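Local coordinates for sugar ABC transporter substrate-binding protein, BlMnBP1 (Bifidobacterium animalis subsp. lactis ATCC 27673, PDB 6I5R), which binds mannobiose and probably delivers beta-manno-oligosaccharides to an ABC transporter for uptake into the cell, at residues 188-198 and 255-265. Residues are numbered along the deposited sequence; the frame is centred on the assembly and turned at random.
With ZN (zinc ion), chain G; ZN (zinc ion), chain L; BMA (beta-D-mannopyranose), chain B; BMA (beta-D-mannopyranose), chain C.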
loop_
_atom_site.group_PDB
_atom_site.type_symbol
_atom_site.label_atom_id
_atom_site.label_comp_id
_atom_site.label_asym_id
_atom_site.label_seq_id
_atom_site.Cartn_x
_atom_site.Cartn_y
_atom_site.Cartn_z
ATOM N N VAL A 188 -13.838 9.309 -17.831
ATOM C CA VAL A 188 -12.740 8.398 -18.164
ATOM C C VAL A 188 -13.037 7.078 -17.458
ATOM O O VAL A 188 -13.138 7.066 -16.219
ATOM C CB VAL A 188 -11.382 8.980 -17.734
ATOM C CG1 VAL A 188 -10.269 7.956 -17.934
ATOM C CG2 VAL A 188 -11.080 10.259 -18.500
ATOM N N PRO A 189 -13.183 5.953 -18.170
ATOM C CA PRO A 189 -13.535 4.709 -17.462
ATOM C C PRO A 189 -12.516 4.276 -16.415
ATOM O O PRO A 189 -12.895 3.925 -15.297
ATOM C CB PRO A 189 -13.657 3.679 -18.595
ATOM C CG PRO A 189 -14.029 4.517 -19.826
ATOM C CD PRO A 189 -13.307 5.819 -19.641
ATOM N N LEU A 190 -11.227 4.293 -16.747
ATOM C CA LEU A 190 -10.188 3.955 -15.781
ATOM C C LEU A 190 -9.050 4.945 -15.959
ATOM O O LEU A 190 -8.462 5.029 -17.039
ATOM C CB LEU A 190 -9.709 2.512 -15.964
ATOM C CG LEU A 190 -8.717 1.949 -14.932
ATOM C CD1 LEU A 190 -8.826 0.451 -14.745
ATOM C CD2 LEU A 190 -7.288 2.314 -15.370
ATOM N N TYR A 191 -8.746 5.696 -14.905
ATOM C CA TYR A 191 -7.690 6.694 -14.950
ATOM C C TYR A 191 -6.435 6.057 -14.392
ATOM O O TYR A 191 -6.457 5.529 -13.279
ATOM C CB TYR A 191 -8.076 7.923 -14.138
ATOM C CG TYR A 191 -7.228 9.134 -14.365
ATOM C CD1 TYR A 191 -7.485 9.989 -15.411
ATOM C CD2 TYR A 191 -6.195 9.446 -13.504
ATOM C CE1 TYR A 191 -6.723 11.123 -15.614
ATOM C CE2 TYR A 191 -5.439 10.575 -13.692
ATOM C CZ TYR A 191 -5.696 11.413 -14.754
ATOM O OH TYR A 191 -4.951 12.556 -14.939
ATOM N N THR A 192 -5.353 6.089 -15.161
ATOM C CA THR A 192 -4.217 5.280 -14.782
ATOM C C THR A 192 -3.309 5.958 -13.768
ATOM O O THR A 192 -2.598 5.252 -13.069
ATOM C CB THR A 192 -3.326 4.928 -15.980
ATOM O OG1 THR A 192 -2.804 6.144 -16.538
ATOM C CG2 THR A 192 -4.070 4.157 -17.020
ATOM N N ASN A 193 -3.313 7.294 -13.691
ATOM C CA ASN A 193 -2.305 8.044 -12.932
ATOM C C ASN A 193 -0.909 7.546 -13.282
ATOM O O ASN A 193 -0.036 7.411 -12.427
ATOM C CB ASN A 193 -2.559 7.970 -11.429
ATOM C CG ASN A 193 -3.459 9.099 -10.947
ATOM O OD1 ASN A 193 -3.157 10.262 -11.176
ATOM N ND2 ASN A 193 -4.583 8.754 -10.313
ATOM N N PHE A 194 -0.708 7.312 -14.575
ATOM C CA PHE A 194 0.570 6.858 -15.105
ATOM C C PHE A 194 1.741 7.650 -14.527
ATOM O O PHE A 194 2.797 7.084 -14.237
ATOM C CB PHE A 194 0.515 6.980 -16.642
ATOM C CG PHE A 194 1.803 6.704 -17.340
ATOM C CD1 PHE A 194 2.744 7.723 -17.527
ATOM C CD2 PHE A 194 2.068 5.452 -17.864
ATOM C CE1 PHE A 194 3.928 7.469 -18.190
ATOM C CE2 PHE A 194 3.255 5.200 -18.527
ATOM C CZ PHE A 194 4.186 6.226 -18.685
ATOM N N VAL A 195 1.568 8.958 -14.331
ATOM C CA VAL A 195 2.741 9.774 -14.033
ATOM C C VAL A 195 3.265 9.491 -12.627
ATOM O O VAL A 195 4.455 9.678 -12.361
ATOM C CB VAL A 195 2.438 11.276 -14.231
ATOM C CG1 VAL A 195 3.434 12.185 -13.472
ATOM C CG2 VAL A 195 2.459 11.622 -15.715
ATOM N N GLU A 196 2.408 9.056 -11.711
ATOM C CA GLU A 196 2.834 8.724 -10.355
ATOM C C GLU A 196 3.378 7.297 -10.342
ATOM O O GLU A 196 2.634 6.325 -10.524
ATOM C CB GLU A 196 1.681 8.873 -9.371
ATOM C CG GLU A 196 1.104 10.253 -9.252
ATOM C CD GLU A 196 2.099 11.297 -8.750
ATOM O OE1 GLU A 196 2.788 11.082 -7.732
ATOM O OE2 GLU A 196 2.175 12.358 -9.383
ATOM N N ASP A 197 4.672 7.159 -10.114
ATOM C CA ASP A 197 5.254 5.831 -10.055
ATOM C C ASP A 197 4.525 4.943 -9.048
ATOM O O ASP A 197 4.289 3.756 -9.316
ATOM C CB ASP A 197 6.751 5.918 -9.728
ATOM C CG ASP A 197 7.562 6.384 -10.914
ATOM O OD1 ASP A 197 7.011 7.168 -11.707
ATOM O OD2 ASP A 197 8.723 5.927 -11.080
ATOM N N TRP A 198 4.165 5.500 -7.881
ATOM C CA TRP A 198 3.579 4.678 -6.835
ATOM C C TRP A 198 2.177 4.238 -7.250
ATOM O O TRP A 198 1.735 3.156 -6.865
ATOM C CB TRP A 198 3.529 5.426 -5.505
ATOM C CG TRP A 198 2.789 6.693 -5.603
ATOM C CD1 TRP A 198 3.315 7.931 -5.804
ATOM C CD2 TRP A 198 1.367 6.862 -5.539
ATOM N NE1 TRP A 198 2.303 8.856 -5.865
ATOM C CE2 TRP A 198 1.099 8.219 -5.722
ATOM C CE3 TRP A 198 0.294 5.986 -5.358
ATOM C CZ2 TRP A 198 -0.199 8.731 -5.711
ATOM C CZ3 TRP A 198 -0.976 6.493 -5.350
ATOM C CH2 TRP A 198 -1.215 7.849 -5.536
ATOM N N TYR A 255 -10.053 2.558 -23.009
ATOM C CA TYR A 255 -10.893 2.868 -21.864
ATOM C C TYR A 255 -10.157 3.655 -20.784
ATOM O O TYR A 255 -10.655 3.728 -19.656
ATOM C CB TYR A 255 -11.441 1.594 -21.218
ATOM C CG TYR A 255 -12.247 0.696 -22.127
ATOM C CD1 TYR A 255 -12.894 1.198 -23.240
ATOM C CD2 TYR A 255 -12.341 -0.660 -21.877
ATOM C CE1 TYR A 255 -13.608 0.377 -24.092
ATOM C CE2 TYR A 255 -13.070 -1.486 -22.713
ATOM C CZ TYR A 255 -13.699 -0.953 -23.831
ATOM O OH TYR A 255 -14.425 -1.730 -24.718
ATOM N N THR A 256 -8.973 4.194 -21.079
ATOM C CA THR A 256 -8.232 5.036 -20.130
ATOM C C THR A 256 -8.098 6.448 -20.703
ATOM O O THR A 256 -8.606 6.762 -21.788
ATOM C CB THR A 256 -6.856 4.438 -19.796
ATOM O OG1 THR A 256 -6.071 4.323 -20.988
ATOM C CG2 THR A 256 -7.025 3.090 -19.185
ATOM N N GLU A 257 -7.418 7.305 -19.948
ATOM C CA GLU A 257 -7.302 8.705 -20.337
ATOM C C GLU A 257 -6.619 8.823 -21.690
ATOM O O GLU A 257 -5.846 7.954 -22.108
ATOM C CB GLU A 257 -6.531 9.514 -19.284
ATOM C CG GLU A 257 -5.048 9.165 -19.126
ATOM C CD GLU A 257 -4.795 7.858 -18.376
ATOM O OE1 GLU A 257 -5.707 7.401 -17.652
ATOM O OE2 GLU A 257 -3.677 7.299 -18.530
ATOM N N GLU A 258 -6.937 9.920 -22.378
ATOM C CA GLU A 258 -6.413 10.130 -23.724
ATOM C C GLU A 258 -4.888 10.117 -23.718
ATOM O O GLU A 258 -4.250 9.567 -24.626
ATOM C CB GLU A 258 -6.936 11.457 -24.310
ATOM C CG GLU A 258 -6.120 11.889 -25.556
ATOM C CD GLU A 258 -7.010 12.308 -26.759
ATOM O OE1 GLU A 258 -8.226 12.660 -26.568
ATOM O OE2 GLU A 258 -6.499 12.316 -27.910
ATOM N N ASP A 259 -4.294 10.790 -22.741
ATOM C CA ASP A 259 -2.850 10.966 -22.695
ATOM C C ASP A 259 -2.284 10.546 -21.355
ATOM O O ASP A 259 -2.293 11.343 -20.420
ATOM C CB ASP A 259 -2.437 12.412 -22.983
ATOM C CG ASP A 259 -0.929 12.560 -23.111
ATOM O OD1 ASP A 259 -0.222 11.538 -23.084
ATOM O OD2 ASP A 259 -0.448 13.701 -23.251
ATOM N N TYR A 260 -1.752 9.326 -21.295
ATOM C CA TYR A 260 -1.173 8.846 -20.056
ATOM C C TYR A 260 0.051 9.648 -19.626
ATOM O O TYR A 260 0.356 9.665 -18.445
ATOM C CB TYR A 260 -0.824 7.361 -20.199
ATOM C CG TYR A 260 0.209 7.054 -21.246
ATOM C CD1 TYR A 260 1.550 7.323 -21.029
ATOM C CD2 TYR A 260 -0.148 6.475 -22.458
ATOM C CE1 TYR A 260 2.498 7.043 -21.978
ATOM C CE2 TYR A 260 0.815 6.202 -23.427
ATOM C CZ TYR A 260 2.130 6.496 -23.172
ATOM O OH TYR A 260 3.107 6.217 -24.111
ATOM N N SER A 261 0.737 10.336 -20.534
ATOM C CA SER A 261 1.992 10.974 -20.148
ATOM C C SER A 261 1.768 12.250 -19.354
ATOM O O SER A 261 2.726 12.792 -18.790
ATOM C CB SER A 261 2.848 11.277 -21.386
ATOM O OG SER A 261 2.301 12.363 -22.106
ATOM N N THR A 262 0.532 12.720 -19.254
ATOM C CA THR A 262 0.264 13.963 -18.561
ATOM C C THR A 262 -0.848 13.815 -17.525
ATOM O O THR A 262 -1.509 14.793 -17.185
ATOM C CB THR A 262 -0.080 15.071 -19.561
ATOM O OG1 THR A 262 -1.330 14.783 -20.191
ATOM C CG2 THR A 262 0.971 15.197 -20.627
ATOM N N THR A 263 -1.053 12.615 -16.981
ATOM C CA THR A 263 -2.010 12.498 -15.890
ATOM C C THR A 263 -1.576 13.346 -14.701
ATOM O O THR A 263 -0.394 13.671 -14.525
ATOM C CB THR A 263 -2.165 11.052 -15.425
ATOM O OG1 THR A 263 -0.928 10.542 -14.933
ATOM C CG2 THR A 263 -2.677 10.202 -16.570
ATOM N N ASP A 264 -2.544 13.670 -13.845
ATOM C CA ASP A 264 -2.255 14.463 -12.659
ATOM C C ASP A 264 -3.019 13.945 -11.448
ATOM O O ASP A 264 -4.251 13.978 -11.411
ATOM C CB ASP A 264 -2.576 15.934 -12.898
ATOM C CG ASP A 264 -2.286 16.772 -11.688
ATOM O OD1 ASP A 264 -1.085 16.923 -11.341
ATOM O OD2 ASP A 264 -3.254 17.231 -11.055
ATOM N N TRP A 265 -2.261 13.539 -10.429
ATOM C CA TRP A 265 -2.827 12.864 -9.267
ATOM C C TRP A 265 -3.787 13.759 -8.494
ATOM O O TRP A 265 -4.919 13.353 -8.194
ATOM C CB TRP A 265 -1.682 12.385 -8.375
ATOM C CG TRP A 265 -2.099 12.017 -7.011
ATOM C CD1 TRP A 265 -1.654 12.579 -5.868
ATOM C CD2 TRP A 265 -3.079 11.034 -6.624
ATOM N NE1 TRP A 265 -2.255 12.000 -4.786
ATOM C CE2 TRP A 265 -3.130 11.038 -5.221
ATOM C CE3 TRP A 265 -3.896 10.138 -7.326
ATOM C CZ2 TRP A 265 -3.975 10.192 -4.484
ATOM C CZ3 TRP A 265 -4.742 9.274 -6.584
ATOM C CH2 TRP A 265 -4.771 9.319 -5.180
HETATM ZN ZN ZN G . 8.148 8.516 -12.913
HETATM ZN ZN ZN L . 4.700 12.101 -7.258
HETATM C C1 BMA B . -0.698 13.275 -1.375
HETATM C C2 BMA B . -1.626 12.196 -0.763
HETATM C C3 BMA B . -0.845 10.899 -0.595
HETATM C C4 BMA B . -0.044 10.578 -1.830
HETATM C C5 BMA B . 0.782 11.788 -2.286
HETATM C C6 BMA B . 1.618 11.478 -3.503
HETATM O O1 BMA B . -1.560 14.338 -1.624
HETATM O O2 BMA B . -2.683 11.927 -1.738
HETATM O O3 BMA B . -1.676 9.835 -0.281
HETATM O O4 BMA B . 0.852 9.496 -1.569
HETATM O O5 BMA B . -0.104 12.865 -2.548
HETATM O O6 BMA B . 2.610 12.510 -3.565
HETATM C C1 BMA C . 0.358 8.184 -1.572
HETATM C C2 BMA C . 1.593 7.343 -2.016
HETATM C C3 BMA C . 1.236 5.893 -1.905
HETATM C C4 BMA C . 0.589 5.575 -0.560
HETATM C C5 BMA C . -0.616 6.482 -0.304
HETATM C C6 BMA C . -1.227 6.235 1.061
HETATM O O2 BMA C . 2.681 7.508 -1.109
HETATM O O3 BMA C . 2.363 5.031 -2.088
HETATM O O4 BMA C . 0.149 4.243 -0.604
HETATM O O5 BMA C . -0.153 7.842 -0.339
HETATM O O6 BMA C . -0.295 6.575 2.101
HETATM O O HOH W 1 -6.330 14.612 -13.621
HETATM O O HOH W 2 -0.726 10.931 -12.206
HETATM O O HOH W 3 6.417 9.089 -13.867
HETATM O O HOH W 4 0.451 13.276 -11.132
HETATM O O HOH W 5 4.689 13.393 -9.426
HETATM O O HOH W 6 8.729 6.955 -14.196
HETATM O O HOH W 7 4.143 12.954 -5.922
HETATM O O HOH W 8 5.218 10.755 -6.178
#
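Trp-198 and Trp-265 meet in an edge-to-face pair, their six-membered rings nearly perpendicular at 89°, in the sugar cleft of the solute-binding-protein fold of ABC importers. Trp-198 CH2 stands over the centre of the Trp-265 face, 3.7 Å from Trp-265 CE2. With chi1 of Trp-198 at 57°, its CG sits between backbone N and carbonyl carbon, and one indole face lies against the mannose of chain C, C2 being 3.6 Å from Trp-198 CD2; Glu-196 CB lies against the opposite face, toward its rim. Replacing Trp-198 by an alanine is likely to deprive that mannose of its stacking surface and the Trp-265 face of the edge that packs on it. Trp-265 NE1 meanwhile donates to O2 of the mannose of chain B. Glu-266 and Lys-269 also hydrogen-bond to the bound disaccharide. Further from the sugar, a second edge-to-face pair forms as Tyr-260 CD1 rises over the centre of the Phe-194 ring, beside Val-415 of helix 409-420. Between the two aromatic pairs, Thr-263 OG1 accepts from Val-195 N at 3.0 Å, and its CB and CG2 pack against Tyr-191 CZ. The phenol oxygen of Tyr-191 receives Asp-264 N at the ring edge, 2.9 Å away. At the polar margin the bent side chain of Glu-257 brings its carboxylate to Thr-192: OE1 takes Thr-192 N at 2.8 Å, from its syn side but 30° out of plane. Thr-192 OG1 donates to Glu-257 OE2 across only 2.5 Å, so Thr-192 holds both carboxylate oxygens, through backbone N and hydroxyl, while OG1 accepts from Phe-194 N to close an ST turn.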